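Local coordinates for uncharacterized protein (Bacteroides ovatus CL02T12C04, PDB 6PTM), which probably hydrolyses carrageenan chains from their ends, as an exo-acting carrageenase of glycoside hydrolase family 42, at residues Asn398-Asn403 and Cys451-Phe456; Gly206-Lys211 and Ser268-Gly273; Asn67-Glu72 and Thr148-Trp153; Ile258-Ala263 and Ser309-Glu314. All coordinates share one frame; numbering follows the deposited sequence.

Interaction 1 of 4, residues Asn398-Asn403 and Cys451-Phe456. With EDO (1,2-ethanediol), chain D.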
# COMPACT_ATOMS: atom_id res chain seq x y z
N ASN A 398 -1.76 6.83 -4.50
CA ASN A 398 -1.78 8.31 -4.68
C ASN A 398 -2.91 8.69 -5.67
O ASN A 398 -3.31 9.85 -5.64
CB ASN A 398 -0.39 8.92 -5.00
CG ASN A 398 0.24 8.58 -6.33
OD1 ASN A 398 -0.31 7.83 -7.14
ND2 ASN A 398 1.36 9.20 -6.63
N LEU A 399 -3.49 7.75 -6.43
CA LEU A 399 -4.68 8.07 -7.26
C LEU A 399 -5.91 8.31 -6.37
O LEU A 399 -6.87 8.86 -6.85
CB LEU A 399 -4.91 6.98 -8.30
CG LEU A 399 -3.84 6.83 -9.38
CD1 LEU A 399 -4.21 5.74 -10.35
CD2 LEU A 399 -3.65 8.14 -10.12
N TRP A 400 -5.84 7.96 -5.08
CA TRP A 400 -6.80 8.40 -4.04
C TRP A 400 -6.17 9.41 -3.07
O TRP A 400 -6.88 10.37 -2.73
CB TRP A 400 -7.34 7.22 -3.25
CG TRP A 400 -8.29 7.62 -2.18
CD1 TRP A 400 -9.64 7.78 -2.29
CD2 TRP A 400 -7.97 7.86 -0.81
NE1 TRP A 400 -10.17 8.13 -1.08
CE2 TRP A 400 -9.17 8.20 -0.15
CE3 TRP A 400 -6.78 7.86 -0.07
CZ2 TRP A 400 -9.21 8.55 1.19
CZ3 TRP A 400 -6.83 8.16 1.28
CH2 TRP A 400 -8.03 8.52 1.89
N SER A 401 -4.93 9.21 -2.60
CA SER A 401 -4.37 10.07 -1.52
C SER A 401 -3.98 11.45 -2.08
O SER A 401 -3.95 12.39 -1.29
CB SER A 401 -3.22 9.40 -0.78
OG SER A 401 -2.17 9.01 -1.67
N ASP A 402 -3.69 11.58 -3.38
CA ASP A 402 -3.47 12.89 -4.05
C ASP A 402 -4.80 13.37 -4.65
O ASP A 402 -5.83 12.69 -4.48
CB ASP A 402 -2.32 12.85 -5.06
CG ASP A 402 -0.92 12.83 -4.42
OD1 ASP A 402 -0.79 13.10 -3.22
OD2 ASP A 402 0.03 12.48 -5.14
N ASN A 403 -4.80 14.55 -5.29
CA ASN A 403 -6.03 15.32 -5.59
C ASN A 403 -6.73 14.87 -6.88
O ASN A 403 -7.94 15.16 -6.99
CB ASN A 403 -5.72 16.82 -5.64
CG ASN A 403 -5.35 17.36 -4.28
OD1 ASN A 403 -6.05 17.12 -3.31
ND2 ASN A 403 -4.21 18.02 -4.18
N CYS A 451 0.02 5.16 5.64
CA CYS A 451 -0.85 5.50 6.79
C CYS A 451 -2.27 5.80 6.30
O CYS A 451 -3.17 4.98 6.50
CB CYS A 451 -0.27 6.64 7.61
SG CYS A 451 1.26 6.17 8.47
N MET A 452 -2.48 6.90 5.58
CA MET A 452 -3.84 7.39 5.27
C MET A 452 -4.50 6.53 4.19
O MET A 452 -5.63 6.14 4.43
CB MET A 452 -3.87 8.84 4.83
CG MET A 452 -5.26 9.38 4.86
SD MET A 452 -5.32 11.15 4.53
CE MET A 452 -5.04 11.18 2.75
N ALA A 453 -3.85 6.19 3.08
CA ALA A 453 -4.49 5.35 2.03
C ALA A 453 -4.77 3.92 2.57
O ALA A 453 -5.86 3.38 2.30
CB ALA A 453 -3.66 5.32 0.78
N TYR A 454 -3.82 3.30 3.29
CA TYR A 454 -4.01 1.99 3.96
C TYR A 454 -5.25 2.07 4.88
O TYR A 454 -6.11 1.14 4.88
CB TYR A 454 -2.69 1.57 4.62
CG TYR A 454 -1.69 0.95 3.65
CD1 TYR A 454 -1.84 1.08 2.27
CD2 TYR A 454 -0.61 0.23 4.11
CE1 TYR A 454 -0.93 0.50 1.39
CE2 TYR A 454 0.31 -0.35 3.24
CZ TYR A 454 0.13 -0.24 1.88
OH TYR A 454 1.02 -0.85 1.05
N ASP A 455 -5.35 3.15 5.66
CA ASP A 455 -6.47 3.33 6.61
C ASP A 455 -7.80 3.44 5.84
O ASP A 455 -8.83 2.93 6.33
CB ASP A 455 -6.22 4.51 7.56
CG ASP A 455 -5.16 4.20 8.62
OD1 ASP A 455 -4.77 2.99 8.71
OD2 ASP A 455 -4.70 5.16 9.31
N PHE A 456 -7.79 4.06 4.66
CA PHE A 456 -9.00 4.15 3.82
C PHE A 456 -9.36 2.73 3.33
O PHE A 456 -10.53 2.31 3.46
CB PHE A 456 -8.82 5.21 2.73
CG PHE A 456 -10.00 5.34 1.82
CD1 PHE A 456 -11.11 6.09 2.19
CD2 PHE A 456 -10.06 4.64 0.62
CE1 PHE A 456 -12.22 6.18 1.36
CE2 PHE A 456 -11.16 4.76 -0.23
CZ PHE A 456 -12.25 5.51 0.14
C1 EDO D . -2.47 15.68 -0.05
O1 EDO D . -2.33 14.27 0.08
C2 EDO D . -2.55 16.10 -1.44
O2 EDO D . -1.58 15.46 -2.25

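Interaction 2 of 4, residues Gly206-Lys211 and Ser268-Gly273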
# COMPACT_ATOMS: atom_id res chain seq x y z
N GLY A 206 -8.92 -18.38 -30.45
CA GLY A 206 -8.67 -18.41 -28.99
C GLY A 206 -7.57 -19.38 -28.59
O GLY A 206 -7.46 -19.69 -27.42
N ASP A 207 -6.76 -19.82 -29.56
CA ASP A 207 -5.68 -20.78 -29.27
C ASP A 207 -4.62 -20.05 -28.45
O ASP A 207 -4.33 -18.87 -28.72
CB ASP A 207 -5.08 -21.38 -30.55
CG ASP A 207 -5.98 -22.36 -31.30
OD1 ASP A 207 -6.92 -22.91 -30.71
OD2 ASP A 207 -5.74 -22.54 -32.47
N ILE A 208 -4.06 -20.75 -27.47
CA ILE A 208 -3.04 -20.20 -26.54
C ILE A 208 -1.68 -20.61 -27.06
O ILE A 208 -1.52 -21.77 -27.44
CB ILE A 208 -3.29 -20.69 -25.11
CG1 ILE A 208 -4.68 -20.28 -24.62
CG2 ILE A 208 -2.17 -20.18 -24.21
CD1 ILE A 208 -4.94 -18.80 -24.68
N SER A 209 -0.71 -19.71 -26.99
CA SER A 209 0.73 -19.99 -27.22
C SER A 209 1.12 -21.34 -26.61
O SER A 209 1.01 -21.55 -25.40
CB SER A 209 1.56 -18.90 -26.64
OG SER A 209 2.90 -19.32 -26.67
N PRO A 210 1.59 -22.31 -27.43
CA PRO A 210 2.10 -23.59 -26.92
C PRO A 210 3.13 -23.50 -25.78
O PRO A 210 3.07 -24.35 -24.94
CB PRO A 210 2.73 -24.22 -28.17
CG PRO A 210 1.77 -23.77 -29.25
CD PRO A 210 1.57 -22.29 -28.90
N LYS A 211 3.99 -22.48 -25.77
CA LYS A 211 5.01 -22.26 -24.72
C LYS A 211 4.31 -22.07 -23.38
O LYS A 211 4.80 -22.59 -22.35
CB LYS A 211 5.88 -21.04 -25.07
CG LYS A 211 7.02 -20.74 -24.10
CD LYS A 211 7.86 -19.51 -24.49
CE LYS A 211 9.22 -19.43 -23.81
N SER A 268 -11.26 -13.02 -22.47
CA SER A 268 -12.08 -14.24 -22.20
C SER A 268 -11.31 -15.47 -22.70
O SER A 268 -11.24 -16.46 -21.96
CB SER A 268 -13.45 -14.13 -22.81
OG SER A 268 -14.22 -13.17 -22.09
N ASP A 269 -10.69 -15.37 -23.87
CA ASP A 269 -9.96 -16.51 -24.50
C ASP A 269 -8.70 -16.81 -23.68
O ASP A 269 -8.42 -18.01 -23.44
CB ASP A 269 -9.66 -16.26 -25.98
CG ASP A 269 -10.84 -16.49 -26.91
OD1 ASP A 269 -11.82 -17.07 -26.48
OD2 ASP A 269 -10.74 -16.10 -28.06
N LEU A 270 -7.96 -15.77 -23.29
CA LEU A 270 -6.77 -15.96 -22.43
C LEU A 270 -7.17 -16.72 -21.17
O LEU A 270 -6.53 -17.77 -20.88
CB LEU A 270 -6.09 -14.62 -22.09
CG LEU A 270 -4.82 -14.76 -21.26
CD1 LEU A 270 -3.75 -15.54 -22.03
CD2 LEU A 270 -4.26 -13.40 -20.87
N ILE A 271 -8.23 -16.28 -20.48
CA ILE A 271 -8.56 -16.80 -19.13
C ILE A 271 -9.06 -18.24 -19.25
O ILE A 271 -8.60 -19.08 -18.50
CB ILE A 271 -9.52 -15.82 -18.46
CG1 ILE A 271 -8.78 -14.54 -18.06
CG2 ILE A 271 -10.20 -16.43 -17.26
CD1 ILE A 271 -9.67 -13.35 -17.78
N LYS A 272 -9.93 -18.51 -20.22
CA LYS A 272 -10.51 -19.84 -20.56
C LYS A 272 -9.38 -20.84 -20.85
O LYS A 272 -9.48 -21.97 -20.40
CB LYS A 272 -11.42 -19.59 -21.77
CG LYS A 272 -12.21 -20.73 -22.38
CD LYS A 272 -13.18 -20.20 -23.44
CE LYS A 272 -13.21 -20.99 -24.73
NZ LYS A 272 -13.69 -22.37 -24.49
N GLY A 273 -8.31 -20.41 -21.52
CA GLY A 273 -7.27 -21.32 -22.04
C GLY A 273 -6.15 -21.55 -21.05
O GLY A 273 -5.30 -22.44 -21.32
O HOH W 1 -8.76 -19.90 -25.33

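Interaction 3 of 4, residues Asn67-Glu72 and Thr148-Trp153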
# COMPACT_ATOMS: atom_id res chain seq x y z
N ASN A 67 17.14 -20.28 18.19
CA ASN A 67 16.65 -20.04 16.81
C ASN A 67 17.53 -18.96 16.15
O ASN A 67 17.33 -17.74 16.44
CB ASN A 67 15.18 -19.59 16.79
CG ASN A 67 14.62 -19.52 15.39
OD1 ASN A 67 15.41 -19.47 14.43
ND2 ASN A 67 13.30 -19.54 15.24
N THR A 68 18.44 -19.37 15.25
CA THR A 68 19.42 -18.46 14.59
C THR A 68 18.89 -18.01 13.22
O THR A 68 19.72 -17.61 12.38
CB THR A 68 20.79 -19.12 14.40
OG1 THR A 68 20.60 -20.39 13.77
CG2 THR A 68 21.53 -19.31 15.69
N LEU A 69 17.59 -18.06 12.96
CA LEU A 69 17.03 -17.63 11.65
C LEU A 69 17.55 -16.23 11.28
O LEU A 69 17.97 -16.02 10.14
CB LEU A 69 15.50 -17.67 11.67
CG LEU A 69 14.81 -17.16 10.42
CD1 LEU A 69 15.19 -17.99 9.18
CD2 LEU A 69 13.30 -17.18 10.63
N LYS A 70 17.53 -15.29 12.23
CA LYS A 70 17.87 -13.88 11.94
C LYS A 70 19.32 -13.81 11.42
O LYS A 70 19.53 -13.26 10.36
CB LYS A 70 17.63 -13.07 13.20
CG LYS A 70 17.88 -11.59 13.09
CD LYS A 70 17.47 -10.87 14.35
CE LYS A 70 17.86 -9.41 14.28
NZ LYS A 70 17.30 -8.65 15.41
N GLU A 71 20.26 -14.41 12.15
CA GLU A 71 21.71 -14.38 11.82
C GLU A 71 21.97 -15.18 10.54
O GLU A 71 22.82 -14.73 9.72
CB GLU A 71 22.53 -14.85 13.01
CG GLU A 71 22.54 -13.87 14.17
CD GLU A 71 21.32 -13.99 15.08
OE1 GLU A 71 20.61 -15.02 14.98
OE2 GLU A 71 21.09 -13.04 15.87
N GLU A 72 21.29 -16.30 10.33
CA GLU A 72 21.42 -17.06 9.06
C GLU A 72 20.96 -16.21 7.87
O GLU A 72 21.55 -16.34 6.77
CB GLU A 72 20.59 -18.34 9.08
CG GLU A 72 21.15 -19.39 10.02
CD GLU A 72 20.17 -20.53 10.17
OE1 GLU A 72 19.60 -20.92 9.15
OE2 GLU A 72 19.89 -20.94 11.29
N THR A 148 10.08 -17.52 16.77
CA THR A 148 9.74 -16.98 15.43
C THR A 148 9.75 -18.14 14.45
O THR A 148 10.58 -19.03 14.59
CB THR A 148 10.66 -15.81 15.07
OG1 THR A 148 10.03 -15.09 14.01
CG2 THR A 148 12.04 -16.24 14.65
N PRO A 149 8.77 -18.22 13.52
CA PRO A 149 8.64 -19.38 12.64
C PRO A 149 9.65 -19.37 11.49
O PRO A 149 10.03 -18.30 11.05
CB PRO A 149 7.23 -19.26 12.08
CG PRO A 149 6.98 -17.76 12.09
CD PRO A 149 7.69 -17.25 13.33
N VAL A 150 10.10 -20.56 11.10
CA VAL A 150 10.80 -20.80 9.82
C VAL A 150 9.68 -21.15 8.85
O VAL A 150 9.22 -22.29 8.89
CB VAL A 150 11.87 -21.90 9.94
CG1 VAL A 150 12.59 -22.15 8.63
CG2 VAL A 150 12.91 -21.57 11.01
N VAL A 151 9.21 -20.17 8.08
CA VAL A 151 7.98 -20.28 7.24
C VAL A 151 8.29 -21.15 6.01
O VAL A 151 9.11 -20.76 5.18
CB VAL A 151 7.42 -18.91 6.83
CG1 VAL A 151 6.19 -19.07 5.96
CG2 VAL A 151 7.11 -18.03 8.05
N ASP A 152 7.55 -22.23 5.86
CA ASP A 152 7.50 -23.01 4.62
C ASP A 152 6.36 -22.45 3.76
O ASP A 152 5.18 -22.68 4.06
CB ASP A 152 7.34 -24.49 4.92
CG ASP A 152 7.21 -25.37 3.69
OD1 ASP A 152 7.11 -24.84 2.55
OD2 ASP A 152 7.16 -26.57 3.90
N TRP A 153 6.72 -21.76 2.69
CA TRP A 153 5.76 -21.01 1.85
C TRP A 153 4.82 -21.96 1.07
O TRP A 153 3.70 -21.51 0.62
CB TRP A 153 6.56 -20.07 0.95
CG TRP A 153 7.15 -18.88 1.64
CD1 TRP A 153 7.92 -18.83 2.77
CD2 TRP A 153 7.09 -17.54 1.13
NE1 TRP A 153 8.31 -17.53 3.02
CE2 TRP A 153 7.79 -16.71 2.04
CE3 TRP A 153 6.46 -16.95 0.02
CZ2 TRP A 153 7.88 -15.33 1.84
CZ3 TRP A 153 6.56 -15.58 -0.16
CH2 TRP A 153 7.26 -14.78 0.74
O HOH W 2 11.80 -19.84 17.50

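Interaction 4 of 4, residues Ile258-Ala263 and Ser309-Glu314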
# COMPACT_ATOMS: atom_id res chain seq x y z
N ILE A 258 -10.62 -1.06 -23.29
CA ILE A 258 -11.37 -1.96 -22.37
C ILE A 258 -12.85 -2.05 -22.77
O ILE A 258 -13.54 -2.97 -22.30
CB ILE A 258 -11.21 -1.55 -20.89
CG1 ILE A 258 -11.67 -0.11 -20.62
CG2 ILE A 258 -9.80 -1.79 -20.44
CD1 ILE A 258 -11.67 0.28 -19.16
N ASN A 259 -13.37 -1.13 -23.60
CA ASN A 259 -14.80 -1.18 -24.00
C ASN A 259 -14.96 -1.79 -25.41
O ASN A 259 -16.08 -1.75 -25.93
CB ASN A 259 -15.44 0.20 -23.87
CG ASN A 259 -15.47 0.64 -22.43
OD1 ASN A 259 -14.83 1.62 -22.06
ND2 ASN A 259 -16.22 -0.08 -21.61
N HIS A 260 -13.90 -2.32 -26.04
CA HIS A 260 -13.97 -2.89 -27.42
C HIS A 260 -14.32 -4.38 -27.33
O HIS A 260 -13.69 -5.10 -26.55
CB HIS A 260 -12.66 -2.68 -28.16
CG HIS A 260 -12.79 -2.91 -29.63
ND1 HIS A 260 -13.07 -4.16 -30.14
CD2 HIS A 260 -12.69 -2.06 -30.67
CE1 HIS A 260 -13.16 -4.06 -31.46
NE2 HIS A 260 -12.91 -2.79 -31.82
N PRO A 261 -15.30 -4.90 -28.10
CA PRO A 261 -15.67 -6.32 -28.03
C PRO A 261 -14.52 -7.27 -28.32
O PRO A 261 -14.55 -8.33 -27.77
CB PRO A 261 -16.75 -6.51 -29.11
CG PRO A 261 -17.39 -5.15 -29.18
CD PRO A 261 -16.25 -4.16 -28.96
N LEU A 262 -13.55 -6.89 -29.16
CA LEU A 262 -12.46 -7.82 -29.52
C LEU A 262 -11.51 -7.89 -28.32
O LEU A 262 -10.88 -8.95 -28.10
CB LEU A 262 -11.79 -7.33 -30.80
CG LEU A 262 -10.68 -8.22 -31.31
CD1 LEU A 262 -11.24 -9.57 -31.72
CD2 LEU A 262 -9.96 -7.56 -32.46
N ALA A 263 -11.45 -6.84 -27.51
CA ALA A 263 -10.64 -6.84 -26.27
C ALA A 263 -11.25 -7.85 -25.30
O ALA A 263 -10.50 -8.66 -24.72
CB ALA A 263 -10.56 -5.45 -25.69
N SER A 309 -12.34 5.91 -26.20
CA SER A 309 -12.67 5.37 -27.55
C SER A 309 -14.12 5.73 -27.89
O SER A 309 -14.84 6.22 -26.98
CB SER A 309 -12.48 3.91 -27.60
OG SER A 309 -13.59 3.24 -27.01
N GLU A 310 -14.56 5.40 -29.10
CA GLU A 310 -15.97 5.59 -29.55
C GLU A 310 -16.83 4.55 -28.84
O GLU A 310 -17.93 4.90 -28.39
CB GLU A 310 -16.02 5.58 -31.07
CG GLU A 310 -15.25 6.77 -31.66
CD GLU A 310 -15.79 8.12 -31.22
OE1 GLU A 310 -16.96 8.39 -31.50
OE2 GLU A 310 -15.10 8.84 -30.49
N TYR A 311 -16.33 3.31 -28.69
CA TYR A 311 -17.01 2.25 -27.89
C TYR A 311 -17.24 2.80 -26.47
O TYR A 311 -18.38 2.64 -25.94
CB TYR A 311 -16.25 0.91 -27.93
CG TYR A 311 -16.53 0.07 -29.16
CD1 TYR A 311 -17.74 -0.59 -29.36
CD2 TYR A 311 -15.59 -0.03 -30.16
CE1 TYR A 311 -17.98 -1.34 -30.51
CE2 TYR A 311 -15.81 -0.77 -31.32
CZ TYR A 311 -17.01 -1.43 -31.49
OH TYR A 311 -17.18 -2.14 -32.65
N ALA A 312 -16.25 3.47 -25.88
CA ALA A 312 -16.32 3.98 -24.48
C ALA A 312 -17.35 5.11 -24.42
O ALA A 312 -18.10 5.14 -23.45
CB ALA A 312 -14.95 4.44 -23.99
N TYR A 313 -17.37 6.02 -25.39
CA TYR A 313 -18.33 7.14 -25.40
C TYR A 313 -19.76 6.59 -25.52
O TYR A 313 -20.69 7.14 -24.87
CB TYR A 313 -18.00 8.17 -26.48
CG TYR A 313 -18.51 9.53 -26.10
CD1 TYR A 313 -17.77 10.36 -25.28
CD2 TYR A 313 -19.82 9.91 -26.38
CE1 TYR A 313 -18.26 11.58 -24.85
CE2 TYR A 313 -20.34 11.12 -25.96
CZ TYR A 313 -19.55 11.97 -25.21
OH TYR A 313 -20.07 13.15 -24.74
N GLU A 314 -19.96 5.54 -26.33
CA GLU A 314 -21.28 4.85 -26.39
C GLU A 314 -21.64 4.31 -24.99
O GLU A 314 -22.81 4.44 -24.58
CB GLU A 314 -21.27 3.82 -27.52
CG GLU A 314 -22.61 3.10 -27.69
CD GLU A 314 -23.82 3.98 -27.97
OE1 GLU A 314 -23.68 5.12 -28.51
OE2 GLU A 314 -24.91 3.54 -27.59

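Interaction 1 of 4, residues Asn398-Asn403 and Cys451-Phe456
Trp400 and Phe456 form a buried aromatic stack joining the short helix 398-401 to helix 448-460. The rings lie face to face: the five-membered ring of Trp400 and the Phe456 ring have centroids 4.0 Å apart and planes inclined by 23°. Trp400 NE1 sits over the centre of the Phe456 ring, 3.5 Å above its plane, while Phe456 CG lies toward the rim of the indole. The same indole face also receives Phe456 CB as a CH-pi contact, 3.8 Å from the centroid of the six-membered ring. With CG anti to the backbone N (chi1 179°), Trp400 reaches across to helix 448-460, and the benzo end of its indole meets two more residues obliquely. Its CZ3 packs 3.8 Å from Met452 CE and 3.7 Å from Ala453 CA. A serine in place of Trp400 would probably open a gap between the helices and leave the Phe456 face without its stacking partner. At the end of helix 398-401, a 1,2-ethanediol, probably from the crystallisation liquor, donates through O1 to Ser401 O (2.8 Å) and through O2 to Asp402 OD1 (2.7 Å). Tyr568, Phe599 and Met580 bring the region of the neighbouring five-stranded parallel sheet against the stack. Here the short helix in the loop after strand 391-394 packs on helix 448-460, which follows strand 421-423, in the (β/α)8 barrel expected of family 42.

Interaction 2 of 4, residues Gly206-Lys211 and Ser268-Gly273
The carbonyl O of Asp269 takes two donors, Gly273 N one helical turn on at 3.1 Å and a water at 2.7 Å. That water also appears to bridge to Gly206 O, but its 2.5 Å distance from that oxygen is unusually short and the link is best taken as doubtful in detail; no direct hydrogen bond spans the contact. Beside the water, Gly206 CA lies 3.2 Å from Asp269 OD2. A CB on Gly206 would run into the carboxylate, and the positive phi of this residue (96°) calls for glycine in its own right. Ile208 supplies the apolar part. Its CG1, anti to the carbonyl carbon (chi1 -59°), reaches the helix and sits 3.8 Å from Gly273 CA, a closeness that a side chain on that glycine would block. Beyond it, Ile208 CD1 lies 3.8 Å from Asp269 O and 4.4 Å from Leu270 CD1. An alanine here would lose CG1 and CD1 and is likely to open a gap over Gly273 and Leu270. Ser209 then takes the N-cap position of helix 210-218. The whole is a strand-to-helix loop, running from strand 192-197 to helix 210-218, laid on helix 261-278, which follows strand 225-230 in the (β/α)8 barrel.

Interaction 3 of 4, residues Asn67-Glu72 and Thr148-Trp153
Asn67 and Leu69 face Thr148 and Val150 without strand-like pairing, the CA atoms of Asn67 and Thr148 being 7.7 Å apart and those of Leu69 and Val150 7.2 Å. The contact is therefore made mainly by side chains and a water. Asn67, with CG anti to its main-chain nitrogen (chi1 -173°), extends its amide toward the loop, and its two ends do different work. OD1 turns back to accept from Leu69 N at 3.0 Å (N-H...O 156°), an Asx turn that gives an acceptor to the first residue of helix 69-90. ND2 points across and donates to a water at 2.7 Å. The same water accepts from Thr148 N at 3.0 Å and so links the Asn67 amide to the backbone of the loop. Alongside, one methyl of Leu69 does the touching: CD2 rests against the carbonyl Pro149 O at 3.5 Å and packs on Val150 CG2 at 4.4 Å. The Thr148 hydroxyl bonds to Ile545 O, and its CG2 methyl lies 3.6 Å from Asn67 ND2. Around this surface patch, Arg145 bonds to Asn67 O and forms a salt bridge with Glu71. Helix 534-549 places Ile545 against Leu69 and Asn548 against Thr148 and Pro149. Beyond, Pro149 and Val151 rest on Val170 of strand 168-175, as the loop carries the chain from helix 109-139 to strand 157-159.

Interaction 4 of 4, residues Ile258-Ala263 and Ser309-Glu314
Tyr311 packs against His260 and Pro261 where the capped N-termini of helices 261-278 and 310-324 come together. The Tyr311 ring presents an edge to the face of His260 in an edge-to-face pair, with planes at 60° and CE2 of Tyr311 3.4 Å from CD2 of His260. One of its own faces is covered by Pro261, whose CD lies 3.8 Å from the Tyr311 centroid in a CH-pi contact. Tyr311 CG is anti to the carbonyl carbon and beside the backbone N (chi1 -82°), which carries the ring out toward these two residues, while its CB rests 3.3 Å from Asn259 O. On the next residue of the helix, Ala312 CB packs 3.4 Å from Asn259 OD1.

The second shell holds these groups in place. His260 is the N-cap of helix 261-278: its ND1 accepts from Leu262 N at 2.9 Å, in the plane of the ring and nearly straight at 164°. This bond, together with the one between NE2 and Asp242 OD2, holds the imidazole at both nitrogens and fixes the face that Tyr311 meets. Ser309 is the N-cap of helix 310-324, its OG accepting from Ala312 N, three residues on, at 2.9 Å. Asn259 OD1 is bonded to Arg370 of helix 358-385, which steadies the amide beside Ala312. Finally, Asp257 ties the two segments together, its OD1 bonding to Asn259 N and its OD2 to Ser309 OG.

Interaction 3 comes first along the chain and ties the N-terminal helices to the loop entering the first strands. Interactions 2 and 4 follow with alternating segments and share helix 261-278: interaction 4 sits at its N-terminus, interaction 2 further along, with centres about 22 Å apart and nearest atoms about 5 Å. Between them they fasten neighbouring loops and helices along that one helix. Interaction 1 comes last and lies deepest, its centre about 9 Å from that of the chain and 30 to 36 Å from the other three, where the barrel meets the next sheet region. Interactions 3 and 4 have centres about 51 Å apart, on opposite sides of the chain's centre.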